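Proto-oncogene vav (Homo sapiens, PDB 6NFA) probably acts as a guanine nucleotide exchange factor for Rho-family GTPases, using a catalytic RhoGEF (Dbl homology) domain followed by PH and C1 domains. Local coordinates at residues Glu87-Val92 / Leu124-Tyr129; Met366-Glu371 / Thr385-Tyr390. One frame throughout, in Å; residues are numbered along the deposited sequence.

Interaction 1. Residues Glu87-Val92 / Leu124-Tyr129; sequences EDLLRV and LVYGRY. With 9K1 ((2S)-2-{[3-(4-methylphenyl)imidazo[1,2-a]pyrazin-8-yl]amino}-3-(pyridin-3-yl)propan-1-ol), chain D.
In the helical bundle of the RhoGEF (Dbl homology) domain, Leu89 of helix 86-105 packs against Val125 and against Tyr126 and Tyr129 of helix 126-146. Leucine suits this buried place because its two methyls can serve two rings at once. CD2 of Leu89 stands over the centre of the Tyr126 ring, 3.9 Å from its centroid and 12° off the normal, a CH-pi contact. CD1 of Leu89 takes a face of Tyr129, lying 4.1 Å from that ring's centroid but displaced toward the rim. With its CG anti to the carbonyl carbon (chi1 -66°), Leu89 sends this fork across both tyrosines at about right angles. Val125 extends the apolar surface: its CG1 is 4.0 Å from Leu89 CD2, and the same methyl meets Asp88 OD2, an oxygen that also has a long salt bridge to Arg91.

The bound 9K1 lies on the far side of this turn. Its methyl C21 touches Tyr126 at CB, 3.5 Å away, on the other side from Leu89. At Gly127 the lack of a side chain lets the ligand come close, since a CB there would collide with 9K1 C3. Were Tyr126 an alanine, Leu89 CD2 would probably lose the ring face it rests on and the Tyr55 hydroxyl would lose this hydrogen-bond partner.

The tyrosines suit the site because their hydroxyls bond beyond the contact, Tyr126 OH to Tyr55 OH and Tyr129 OH to Leu172 O. Helix 174-179 packs on both of them through Met176, while Leu90 faces helix 37-70.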
ATOM      1  N   GLU A  87      -1.103 -14.802 -16.513  1.00 53.74           N
ATOM      2  CA  GLU A  87      -0.216 -15.719 -17.219  1.00 56.52           C
ATOM      3  C   GLU A  87       1.201 -15.620 -16.687  1.00 62.23           C
ATOM      4  O   GLU A  87       1.847 -16.655 -16.514  1.00 63.22           O
ATOM      5  CB  GLU A  87      -0.214 -15.463 -18.725  1.00 58.93           C
ATOM      6  CG  GLU A  87      -1.560 -15.656 -19.396  1.00 76.77           C
ATOM      7  CD  GLU A  87      -1.599 -15.311 -20.874  1.00113.65           C
ATOM      8  OE1 GLU A  87      -2.699 -15.382 -21.467  1.00122.25           O
ATOM      9  OE2 GLU A  87      -0.534 -15.001 -21.454  1.00111.28           O
ATOM     10  N   ASP A  88       1.680 -14.392 -16.395  1.00 58.74           N
ATOM     11  CA  ASP A  88       3.025 -14.224 -15.860  1.00 58.52           C
ATOM     12  C   ASP A  88       3.147 -14.760 -14.439  1.00 59.34           C
ATOM     13  O   ASP A  88       4.190 -15.325 -14.119  1.00 59.83           O
ATOM     14  CB  ASP A  88       3.550 -12.797 -15.993  1.00 59.83           C
ATOM     15  CG  ASP A  88       5.057 -12.803 -16.190  1.00 79.79           C
ATOM     16  OD1 ASP A  88       5.516 -13.274 -17.267  1.00 83.00           O
ATOM     17  OD2 ASP A  88       5.782 -12.386 -15.255  1.00 86.28           O
ATOM     18  N   LEU A  89       2.067 -14.678 -13.633  1.00 52.47           N
ATOM     19  CA  LEU A  89       2.019 -15.253 -12.284  1.00 51.14           C
ATOM     20  C   LEU A  89       2.234 -16.774 -12.388  1.00 56.83           C
ATOM     21  O   LEU A  89       3.169 -17.289 -11.779  1.00 57.96           O
ATOM     22  CB  LEU A  89       0.682 -14.947 -11.567  1.00 49.71           C
ATOM     23  CG  LEU A  89       0.350 -13.486 -11.210  1.00 51.89           C
ATOM     24  CD1 LEU A  89      -0.781 -13.434 -10.209  1.00 51.34           C
ATOM     25  CD2 LEU A  89       1.559 -12.741 -10.633  1.00 52.70           C
ATOM     26  N   LEU A  90       1.425 -17.462 -13.242  1.00 52.69           N
ATOM     27  CA  LEU A  90       1.505 -18.899 -13.539  1.00 53.32           C
ATOM     28  C   LEU A  90       2.922 -19.300 -13.971  1.00 57.32           C
ATOM     29  O   LEU A  90       3.428 -20.293 -13.470  1.00 58.81           O
ATOM     30  CB  LEU A  90       0.479 -19.283 -14.623  1.00 53.76           C
ATOM     31  CG  LEU A  90       0.636 -20.658 -15.306  1.00 60.19           C
ATOM     32  CD1 LEU A  90       0.182 -21.800 -14.386  1.00 61.26           C
ATOM     33  CD2 LEU A  90      -0.131 -20.703 -16.606  1.00 62.25           C
ATOM     34  N   ARG A  91       3.559 -18.530 -14.867  1.00 52.57           N
ATOM     35  CA  ARG A  91       4.920 -18.776 -15.342  1.00 53.33           C
ATOM     36  C   ARG A  91       5.939 -18.728 -14.179  1.00 58.57           C
ATOM     37  O   ARG A  91       6.834 -19.570 -14.124  1.00 60.36           O
ATOM     38  CB  ARG A  91       5.277 -17.762 -16.435  1.00 53.09           C
ATOM     39  CG  ARG A  91       6.690 -17.884 -16.995  1.00 65.03           C
ATOM     40  CD  ARG A  91       7.178 -16.569 -17.579  1.00 74.19           C
ATOM     41  NE  ARG A  91       8.613 -16.379 -17.360  1.00 87.34           N
ATOM     42  CZ  ARG A  91       9.134 -15.633 -16.390  1.00108.82           C
ATOM     43  NH1 ARG A  91       8.344 -14.979 -15.546  1.00 97.59           N
ATOM     44  NH2 ARG A  91      10.451 -15.521 -16.269  1.00 97.73           N
ATOM     45  N   VAL A  92       5.779 -17.773 -13.239  1.00 53.14           N
ATOM     46  CA  VAL A  92       6.665 -17.628 -12.080  1.00 52.54           C
ATOM     47  C   VAL A  92       6.473 -18.806 -11.083  1.00 57.13           C
ATOM     48  O   VAL A  92       7.466 -19.352 -10.599  1.00 57.49           O
ATOM     49  CB  VAL A  92       6.548 -16.213 -11.419  1.00 54.15           C
ATOM     50  CG1 VAL A  92       7.296 -16.138 -10.096  1.00 53.82           C
ATOM     51  CG2 VAL A  92       7.061 -15.124 -12.355  1.00 53.13           C
ATOM     52  N   LEU A 124       7.657 -10.001  -7.569  1.00 45.47           N
ATOM     53  CA  LEU A 124       7.475  -8.563  -7.709  1.00 45.26           C
ATOM     54  C   LEU A 124       6.382  -8.244  -8.746  1.00 48.80           C
ATOM     55  O   LEU A 124       5.759  -7.171  -8.711  1.00 47.61           O
ATOM     56  CB  LEU A 124       8.818  -7.964  -8.132  1.00 46.01           C
ATOM     57  CG  LEU A 124       9.374  -6.880  -7.264  1.00 50.80           C
ATOM     58  CD1 LEU A 124       9.583  -7.362  -5.796  1.00 51.38           C
ATOM     59  CD2 LEU A 124      10.632  -6.349  -7.873  1.00 54.78           C
ATOM     60  N   VAL A 125       6.185  -9.197  -9.672  1.00 44.83           N
ATOM     61  CA  VAL A 125       5.193  -9.215 -10.744  1.00 43.30           C
ATOM     62  C   VAL A 125       3.773  -9.051 -10.147  1.00 42.78           C
ATOM     63  O   VAL A 125       2.903  -8.485 -10.803  1.00 41.10           O
ATOM     64  CB  VAL A 125       5.394 -10.524 -11.560  1.00 48.62           C
ATOM     65  CG1 VAL A 125       4.345 -10.681 -12.650  1.00 50.15           C
ATOM     66  CG2 VAL A 125       6.789 -10.566 -12.183  1.00 48.51           C
ATOM     67  N   TYR A 126       3.591  -9.459  -8.878  1.00 38.11           N
ATOM     68  CA  TYR A 126       2.370  -9.305  -8.093  1.00 37.61           C
ATOM     69  C   TYR A 126       1.978  -7.842  -7.819  1.00 40.79           C
ATOM     70  O   TYR A 126       0.838  -7.588  -7.428  1.00 41.18           O
ATOM     71  CB  TYR A 126       2.539  -9.992  -6.740  1.00 39.61           C
ATOM     72  CG  TYR A 126       2.077 -11.421  -6.728  1.00 43.72           C
ATOM     73  CD1 TYR A 126       0.755 -11.742  -6.444  1.00 45.82           C
ATOM     74  CD2 TYR A 126       2.958 -12.459  -7.006  1.00 46.94           C
ATOM     75  CE1 TYR A 126       0.312 -13.062  -6.452  1.00 49.37           C
ATOM     76  CE2 TYR A 126       2.533 -13.786  -7.004  1.00 50.16           C
ATOM     77  CZ  TYR A 126       1.207 -14.081  -6.723  1.00 61.04           C
ATOM     78  OH  TYR A 126       0.779 -15.379  -6.702  1.00 66.68           O
ATOM     79  N   GLY A 127       2.928  -6.918  -7.958  1.00 34.96           N
ATOM     80  CA  GLY A 127       2.702  -5.496  -7.729  1.00 33.39           C
ATOM     81  C   GLY A 127       1.603  -4.949  -8.614  1.00 37.98           C
ATOM     82  O   GLY A 127       0.617  -4.384  -8.120  1.00 38.12           O
ATOM     83  N   ARG A 128       1.767  -5.163  -9.935  1.00 34.47           N
ATOM     84  CA  ARG A 128       0.828  -4.825 -10.999  1.00 33.97           C
ATOM     85  C   ARG A 128      -0.539  -5.501 -10.687  1.00 35.73           C
ATOM     86  O   ARG A 128      -1.566  -4.823 -10.713  1.00 32.64           O
ATOM     87  CB  ARG A 128       1.391  -5.334 -12.332  1.00 36.38           C
ATOM     88  CG  ARG A 128       0.808  -4.671 -13.550  1.00 44.80           C
ATOM     89  CD  ARG A 128       1.449  -5.231 -14.797  1.00 55.52           C
ATOM     90  NE  ARG A 128       0.483  -5.298 -15.892  1.00 72.77           N
ATOM     91  CZ  ARG A 128       0.588  -6.099 -16.948  1.00 83.10           C
ATOM     92  NH1 ARG A 128       1.621  -6.924 -17.066  1.00 68.17           N
ATOM     93  NH2 ARG A 128      -0.347  -6.090 -17.889  1.00 69.84           N
ATOM     94  N   TYR A 129      -0.521  -6.814 -10.318  1.00 33.94           N
ATOM     95  CA  TYR A 129      -1.721  -7.577  -9.976  1.00 34.53           C
ATOM     96  C   TYR A 129      -2.480  -6.982  -8.810  1.00 40.83           C
ATOM     97  O   TYR A 129      -3.671  -6.726  -8.934  1.00 40.50           O
ATOM     98  CB  TYR A 129      -1.426  -9.085  -9.722  1.00 34.92           C
ATOM     99  CG  TYR A 129      -2.666  -9.949  -9.862  1.00 35.46           C
ATOM    100  CD1 TYR A 129      -3.079 -10.421 -11.111  1.00 38.01           C
ATOM    101  CD2 TYR A 129      -3.455 -10.259  -8.755  1.00 35.11           C
ATOM    102  CE1 TYR A 129      -4.247 -11.170 -11.254  1.00 36.67           C
ATOM    103  CE2 TYR A 129      -4.620 -11.008  -8.883  1.00 36.58           C
ATOM    104  CZ  TYR A 129      -5.016 -11.462 -10.134  1.00 43.73           C
ATOM    105  OH  TYR A 129      -6.182 -12.187 -10.257  1.00 43.64           O
TER
HETATM  106  C1  9K1 D 603       5.774  -2.429  -5.439  1.00 23.23           C
HETATM  107  C3  9K1 D 603       6.028  -4.326  -6.764  1.00 20.73           C
HETATM  108  C12 9K1 D 603       6.927   0.704  -7.240  1.00 27.33           C
HETATM  109  C13 9K1 D 603       7.865   1.762  -6.597  1.00 33.58           C
HETATM  110  C15 9K1 D 603       5.704   1.324  -7.992  1.00 23.85           C
HETATM  111  C16 9K1 D 603       5.371  -6.677  -4.510  1.00 27.54           C
HETATM  112  C17 9K1 D 603       4.967  -7.979  -4.181  1.00 30.61           C
HETATM  113  C18 9K1 D 603       3.652  -8.245  -3.738  1.00 31.18           C
HETATM  114  C19 9K1 D 603       2.723  -7.190  -3.608  1.00 30.11           C
HETATM  115  C20 9K1 D 603       3.110  -5.888  -3.968  1.00 28.52           C
HETATM  116  C21 9K1 D 603       3.256  -9.674  -3.364  1.00 30.23           C
HETATM  117  C22 9K1 D 603       4.767   0.223  -8.524  1.00 26.57           C
HETATM  118  C23 9K1 D 603       4.959  -0.343  -9.809  1.00 28.49           C
HETATM  119  C25 9K1 D 603       3.164  -1.867  -9.478  1.00 27.62           C
HETATM  120  C26 9K1 D 603       2.917  -1.354  -8.193  1.00 27.44           C
HETATM  121  C27 9K1 D 603       3.737  -0.314  -7.717  1.00 27.18           C
HETATM  122  N2  9K1 D 603       5.580  -3.708  -5.682  1.00 24.43           N
HETATM  123  C4  9K1 D 603       6.739  -3.615  -7.659  1.00 22.16           C
HETATM  124  N5  9K1 D 603       6.939  -2.192  -7.438  1.00 22.51           N
HETATM  125  C6  9K1 D 603       6.495  -1.564  -6.396  1.00 24.75           C
HETATM  126  N7  9K1 D 603       5.254  -2.099  -4.346  1.00 19.01           N
HETATM  127  C8  9K1 D 603       4.640  -3.247  -3.735  1.00 17.56           C
HETATM  128  C9  9K1 D 603       4.853  -4.200  -4.681  1.00 24.22           C
HETATM  129  C10 9K1 D 603       4.422  -5.632  -4.437  1.00 27.47           C
HETATM  130  N11 9K1 D 603       6.586  -0.266  -6.184  1.00 26.09           N
HETATM  131  O14 9K1 D 603       9.099   1.135  -6.176  1.00 35.23           O
HETATM  132  N24 9K1 D 603       4.180  -1.370 -10.244  1.00 27.22           N

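Interaction 2. Residues Met366-Glu371 / Thr385-Tyr390; sequences MFSFEE and TFYQGY. With 9K1 ((2S)-2-{[3-(4-methylphenyl)imidazo[1,2-a]pyrazin-8-yl]amino}-3-(pyridin-3-yl)propan-1-ol), chain D.
An antiparallel strand pairing that runs on into a polar loop-to-loop tie joins Met366-Phe369 to Tyr387-Tyr390 in the zinc-bearing C1 domain, where strands 364-367 and 389-392 are sheet neighbours. Phe367 and Gly389 form a hydrogen-bonded pair, though the bond found there is the one from Phe367 N to Gly389 O, at 3.0 Å. Met366 and Tyr390 form the adjoining non-hydrogen-bonded pair, with Met366 CG 3.7 Å from Tyr390 CE2.

Past the strands, side chains replace the ladder. Ser368 OG, anti to its own nitrogen (chi1 -163°), accepts the N-H of Tyr387, N to OG 3.1 Å, in a nearly straight bond (169°), and Ser368 CB sits over the centre of the Tyr387 ring. A small hydroxyl residue suits this spot, because it can reach the backbone and still fit against an aromatic face. The flexible methionine lays its CE against the same tyrosine, 3.7 Å from Tyr387 CD1. The tyrosine hydroxyls reach outward, Tyr387 OH to Lys275 NZ and Tyr390 OH to Asn351 O, while Phe386 packs on helix 196-235. On the ligand side, Thr385 CG2 is 3.5 Å from 9K1 C27, in the pyridine ring.

Gln388 and Gly389 match the Gln-Gly pair common in C1 domains, in which the glutamine ties neighbouring loops together. A primary amide suits this task, offering a donor and an acceptor side by side. Bent at chi2 (100°), Gln388 brings both to the backbone of one residue: OE1 receives the N-H of Phe369 on a lone pair, N to OE1 2.8 Å, and NE2, which also bonds Gly384 O, gives a hydrogen to a lone pair of Phe369 O at 3.0 Å.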
ATOM      1  N   MET A 366      10.430  14.487  -0.411  1.00 25.01           N
ATOM      2  CA  MET A 366       9.340  13.511  -0.641  1.00 25.37           C
ATOM      3  C   MET A 366       9.137  13.248  -2.139  1.00 26.92           C
ATOM      4  O   MET A 366       9.031  14.193  -2.931  1.00 25.87           O
ATOM      5  CB  MET A 366       8.012  14.011  -0.040  1.00 28.18           C
ATOM      6  CG  MET A 366       7.862  13.777   1.441  1.00 33.27           C
ATOM      7  SD  MET A 366       6.288  14.439   2.098  1.00 38.05           S
ATOM      8  CE  MET A 366       5.116  13.254   1.444  1.00 34.72           C
ATOM      9  N   PHE A 367       9.104  11.964  -2.526  1.00 21.62           N
ATOM     10  CA  PHE A 367       8.933  11.613  -3.923  1.00 20.72           C
ATOM     11  C   PHE A 367       7.968  10.448  -4.117  1.00 25.69           C
ATOM     12  O   PHE A 367       7.864   9.546  -3.278  1.00 24.08           O
ATOM     13  CB  PHE A 367      10.293  11.301  -4.537  1.00 22.47           C
ATOM     14  CG  PHE A 367      10.362  11.400  -6.036  1.00 23.98           C
ATOM     15  CD1 PHE A 367      10.597  12.619  -6.659  1.00 25.80           C
ATOM     16  CD2 PHE A 367      10.320  10.259  -6.825  1.00 26.18           C
ATOM     17  CE1 PHE A 367      10.691  12.702  -8.048  1.00 25.78           C
ATOM     18  CE2 PHE A 367      10.453  10.344  -8.217  1.00 28.10           C
ATOM     19  CZ  PHE A 367      10.632  11.566  -8.813  1.00 25.02           C
ATOM     20  N   SER A 368       7.261  10.487  -5.248  1.00 24.15           N
ATOM     21  CA  SER A 368       6.323   9.456  -5.667  1.00 22.79           C
ATOM     22  C   SER A 368       6.907   8.839  -6.933  1.00 26.14           C
ATOM     23  O   SER A 368       7.045   9.510  -7.952  1.00 25.60           O
ATOM     24  CB  SER A 368       4.929  10.036  -5.888  1.00 23.51           C
ATOM     25  OG  SER A 368       3.979   8.984  -5.901  1.00 38.78           O
ATOM     26  N   PHE A 369       7.327   7.575  -6.826  1.00 23.75           N
ATOM     27  CA  PHE A 369       8.003   6.788  -7.860  1.00 24.20           C
ATOM     28  C   PHE A 369       7.015   6.052  -8.779  1.00 30.57           C
ATOM     29  O   PHE A 369       6.159   5.312  -8.297  1.00 30.33           O
ATOM     30  CB  PHE A 369       8.975   5.794  -7.184  1.00 25.88           C
ATOM     31  CG  PHE A 369      10.025   6.456  -6.326  1.00 26.32           C
ATOM     32  CD1 PHE A 369       9.762   6.778  -4.998  1.00 28.14           C
ATOM     33  CD2 PHE A 369      11.269   6.789  -6.857  1.00 28.68           C
ATOM     34  CE1 PHE A 369      10.724   7.427  -4.213  1.00 29.08           C
ATOM     35  CE2 PHE A 369      12.233   7.428  -6.070  1.00 31.58           C
ATOM     36  CZ  PHE A 369      11.953   7.742  -4.753  1.00 28.87           C
ATOM     37  N   GLU A 370       7.129   6.278 -10.097  1.00 30.23           N
ATOM     38  CA  GLU A 370       6.296   5.643 -11.130  1.00 32.07           C
ATOM     39  C   GLU A 370       6.728   4.186 -11.353  1.00 40.27           C
ATOM     40  O   GLU A 370       5.881   3.289 -11.412  1.00 40.25           O
ATOM     41  CB  GLU A 370       6.399   6.401 -12.479  1.00 33.95           C
ATOM     42  CG  GLU A 370       5.755   7.783 -12.511  1.00 47.35           C
ATOM     43  CD  GLU A 370       5.326   8.340 -13.866  1.00 83.19           C
ATOM     44  OE1 GLU A 370       4.762   9.459 -13.875  1.00 87.33           O
ATOM     45  OE2 GLU A 370       5.517   7.662 -14.906  1.00 71.42           O
ATOM     46  N   GLU A 371       8.045   3.963 -11.507  1.00 39.56           N
ATOM     47  CA  GLU A 371       8.608   2.641 -11.760  1.00 41.43           C
ATOM     48  C   GLU A 371       9.128   1.986 -10.490  1.00 45.05           C
ATOM     49  O   GLU A 371       9.313   2.674  -9.483  1.00 44.45           O
ATOM     50  CB  GLU A 371       9.692   2.710 -12.859  1.00 44.67           C
ATOM     51  CG  GLU A 371      10.946   3.486 -12.477  1.00 62.46           C
ATOM     52  CD  GLU A 371      11.978   3.606 -13.581  1.00105.94           C
ATOM     53  OE1 GLU A 371      13.041   2.953 -13.468  1.00114.05           O
ATOM     54  OE2 GLU A 371      11.728   4.354 -14.555  1.00105.70           O
ATOM     55  N   THR A 385       2.527   2.492  -4.196  1.00 28.93           N
ATOM     56  CA  THR A 385       2.234   3.188  -5.457  1.00 28.77           C
ATOM     57  C   THR A 385       2.176   4.717  -5.344  1.00 31.23           C
ATOM     58  O   THR A 385       1.941   5.388  -6.350  1.00 32.55           O
ATOM     59  CB  THR A 385       0.872   2.676  -5.983  1.00 35.51           C
ATOM     60  OG1 THR A 385      -0.100   2.829  -4.950  1.00 34.08           O
ATOM     61  CG2 THR A 385       0.914   1.223  -6.404  1.00 34.49           C
ATOM     62  N   PHE A 386       2.360   5.267  -4.136  1.00 24.28           N
ATOM     63  CA  PHE A 386       2.235   6.702  -3.889  1.00 21.78           C
ATOM     64  C   PHE A 386       3.137   7.124  -2.730  1.00 24.18           C
ATOM     65  O   PHE A 386       3.016   6.546  -1.654  1.00 23.32           O
ATOM     66  CB  PHE A 386       0.756   7.012  -3.539  1.00 22.69           C
ATOM     67  CG  PHE A 386       0.389   8.458  -3.332  1.00 22.87           C
ATOM     68  CD1 PHE A 386       0.299   9.332  -4.414  1.00 25.15           C
ATOM     69  CD2 PHE A 386       0.063   8.932  -2.070  1.00 22.71           C
ATOM     70  CE1 PHE A 386      -0.069  10.666  -4.229  1.00 24.97           C
ATOM     71  CE2 PHE A 386      -0.323  10.262  -1.886  1.00 25.46           C
ATOM     72  CZ  PHE A 386      -0.391  11.120  -2.967  1.00 23.82           C
ATOM     73  N   TYR A 387       4.016   8.144  -2.945  1.00 20.35           N
ATOM     74  CA  TYR A 387       4.972   8.739  -1.979  1.00 19.78           C
ATOM     75  C   TYR A 387       5.665   7.719  -1.096  1.00 24.16           C
ATOM     76  O   TYR A 387       5.663   7.825   0.120  1.00 25.28           O
ATOM     77  CB  TYR A 387       4.326   9.859  -1.145  1.00 20.12           C
ATOM     78  CG  TYR A 387       4.248  11.156  -1.924  1.00 20.27           C
ATOM     79  CD1 TYR A 387       5.365  11.982  -2.056  1.00 22.10           C
ATOM     80  CD2 TYR A 387       3.069  11.540  -2.561  1.00 19.48           C
ATOM     81  CE1 TYR A 387       5.304  13.169  -2.784  1.00 23.30           C
ATOM     82  CE2 TYR A 387       3.000  12.721  -3.301  1.00 19.87           C
ATOM     83  CZ  TYR A 387       4.119  13.537  -3.406  1.00 28.53           C
ATOM     84  OH  TYR A 387       4.080  14.695  -4.150  1.00 25.69           O
ATOM     85  N   GLN A 388       6.256   6.726  -1.739  1.00 20.60           N
ATOM     86  CA  GLN A 388       6.917   5.566  -1.150  1.00 20.11           C
ATOM     87  C   GLN A 388       8.180   5.880  -0.349  1.00 26.38           C
ATOM     88  O   GLN A 388       8.547   5.096   0.534  1.00 28.60           O
ATOM     89  CB  GLN A 388       7.214   4.544  -2.257  1.00 21.45           C
ATOM     90  CG  GLN A 388       6.011   4.250  -3.159  1.00 13.83           C
ATOM     91  CD  GLN A 388       6.037   4.991  -4.471  1.00 26.16           C
ATOM     92  OE1 GLN A 388       6.488   6.124  -4.549  1.00 19.06           O
ATOM     93  NE2 GLN A 388       5.465   4.407  -5.519  1.00 16.70           N
ATOM     94  N   GLY A 389       8.827   7.007  -0.654  1.00 21.52           N
ATOM     95  CA  GLY A 389      10.032   7.448   0.034  1.00 20.40           C
ATOM     96  C   GLY A 389      10.536   8.815  -0.392  1.00 22.31           C
ATOM     97  O   GLY A 389       9.742   9.735  -0.626  1.00 21.30           O
ATOM     98  N   TYR A 390      11.879   8.935  -0.525  1.00 17.31           N
ATOM     99  CA  TYR A 390      12.598  10.178  -0.815  1.00 17.07           C
ATOM    100  C   TYR A 390      13.553  10.064  -1.971  1.00 23.20           C
ATOM    101  O   TYR A 390      14.039   8.980  -2.264  1.00 23.59           O
ATOM    102  CB  TYR A 390      13.338  10.663   0.469  1.00 17.58           C
ATOM    103  CG  TYR A 390      12.370  10.987   1.595  1.00 17.06           C
ATOM    104  CD1 TYR A 390      11.705   9.973   2.282  1.00 18.12           C
ATOM    105  CD2 TYR A 390      12.040  12.308   1.901  1.00 16.49           C
ATOM    106  CE1 TYR A 390      10.707  10.257   3.211  1.00 15.55           C
ATOM    107  CE2 TYR A 390      11.059  12.604   2.847  1.00 17.00           C
ATOM    108  CZ  TYR A 390      10.402  11.571   3.509  1.00 23.08           C
ATOM    109  OH  TYR A 390       9.469  11.815   4.487  1.00 23.18           O
TER
HETATM  110  C1  9K1 D 603       5.774  -2.429  -5.439  1.00 23.23           C
HETATM  111  C3  9K1 D 603       6.028  -4.326  -6.764  1.00 20.73           C
HETATM  112  C12 9K1 D 603       6.927   0.704  -7.240  1.00 27.33           C
HETATM  113  C13 9K1 D 603       7.865   1.762  -6.597  1.00 33.58           C
HETATM  114  C15 9K1 D 603       5.704   1.324  -7.992  1.00 23.85           C
HETATM  115  C16 9K1 D 603       5.371  -6.677  -4.510  1.00 27.54           C
HETATM  116  C17 9K1 D 603       4.967  -7.979  -4.181  1.00 30.61           C
HETATM  117  C18 9K1 D 603       3.652  -8.245  -3.738  1.00 31.18           C
HETATM  118  C19 9K1 D 603       2.723  -7.190  -3.608  1.00 30.11           C
HETATM  119  C20 9K1 D 603       3.110  -5.888  -3.968  1.00 28.52           C
HETATM  120  C21 9K1 D 603       3.256  -9.674  -3.364  1.00 30.23           C
HETATM  121  C22 9K1 D 603       4.767   0.223  -8.524  1.00 26.57           C
HETATM  122  C23 9K1 D 603       4.959  -0.343  -9.809  1.00 28.49           C
HETATM  123  C25 9K1 D 603       3.164  -1.867  -9.478  1.00 27.62           C
HETATM  124  C26 9K1 D 603       2.917  -1.354  -8.193  1.00 27.44           C
HETATM  125  C27 9K1 D 603       3.737  -0.314  -7.717  1.00 27.18           C
HETATM  126  N2  9K1 D 603       5.580  -3.708  -5.682  1.00 24.43           N
HETATM  127  C4  9K1 D 603       6.739  -3.615  -7.659  1.00 22.16           C
HETATM  128  N5  9K1 D 603       6.939  -2.192  -7.438  1.00 22.51           N
HETATM  129  C6  9K1 D 603       6.495  -1.564  -6.396  1.00 24.75           C
HETATM  130  N7  9K1 D 603       5.254  -2.099  -4.346  1.00 19.01           N
HETATM  131  C8  9K1 D 603       4.640  -3.247  -3.735  1.00 17.56           C
HETATM  132  C9  9K1 D 603       4.853  -4.200  -4.681  1.00 24.22           C
HETATM  133  C10 9K1 D 603       4.422  -5.632  -4.437  1.00 27.47           C
HETATM  134  N11 9K1 D 603       6.586  -0.266  -6.184  1.00 26.09           N
HETATM  135  O14 9K1 D 603       9.099   1.135  -6.176  1.00 35.23           O
HETATM  136  N24 9K1 D 603       4.180  -1.370 -10.244  1.00 27.22           N

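From the N terminus, interaction 1 comes first: it closes a mostly helical loop of 31 residues that takes in the rest of helix 86-105 and helix 112-122, and brings helix 126-146 into contact with helix 86-105. The chain then completes the RhoGEF domain and builds the PH domain before interaction 2 closes a loop of 13 residues, without helix or strand, inside the C1 domain. The two loops lie in series, neither nested nor crossed. The centres of the two contacts are about 21 Å apart and their nearest atoms about 6 Å, so they do not meet directly; 9K1 touches both, bridging residues 124-129 to residues 366-371 and 385-390 where the RhoGEF and C1 domains face each other.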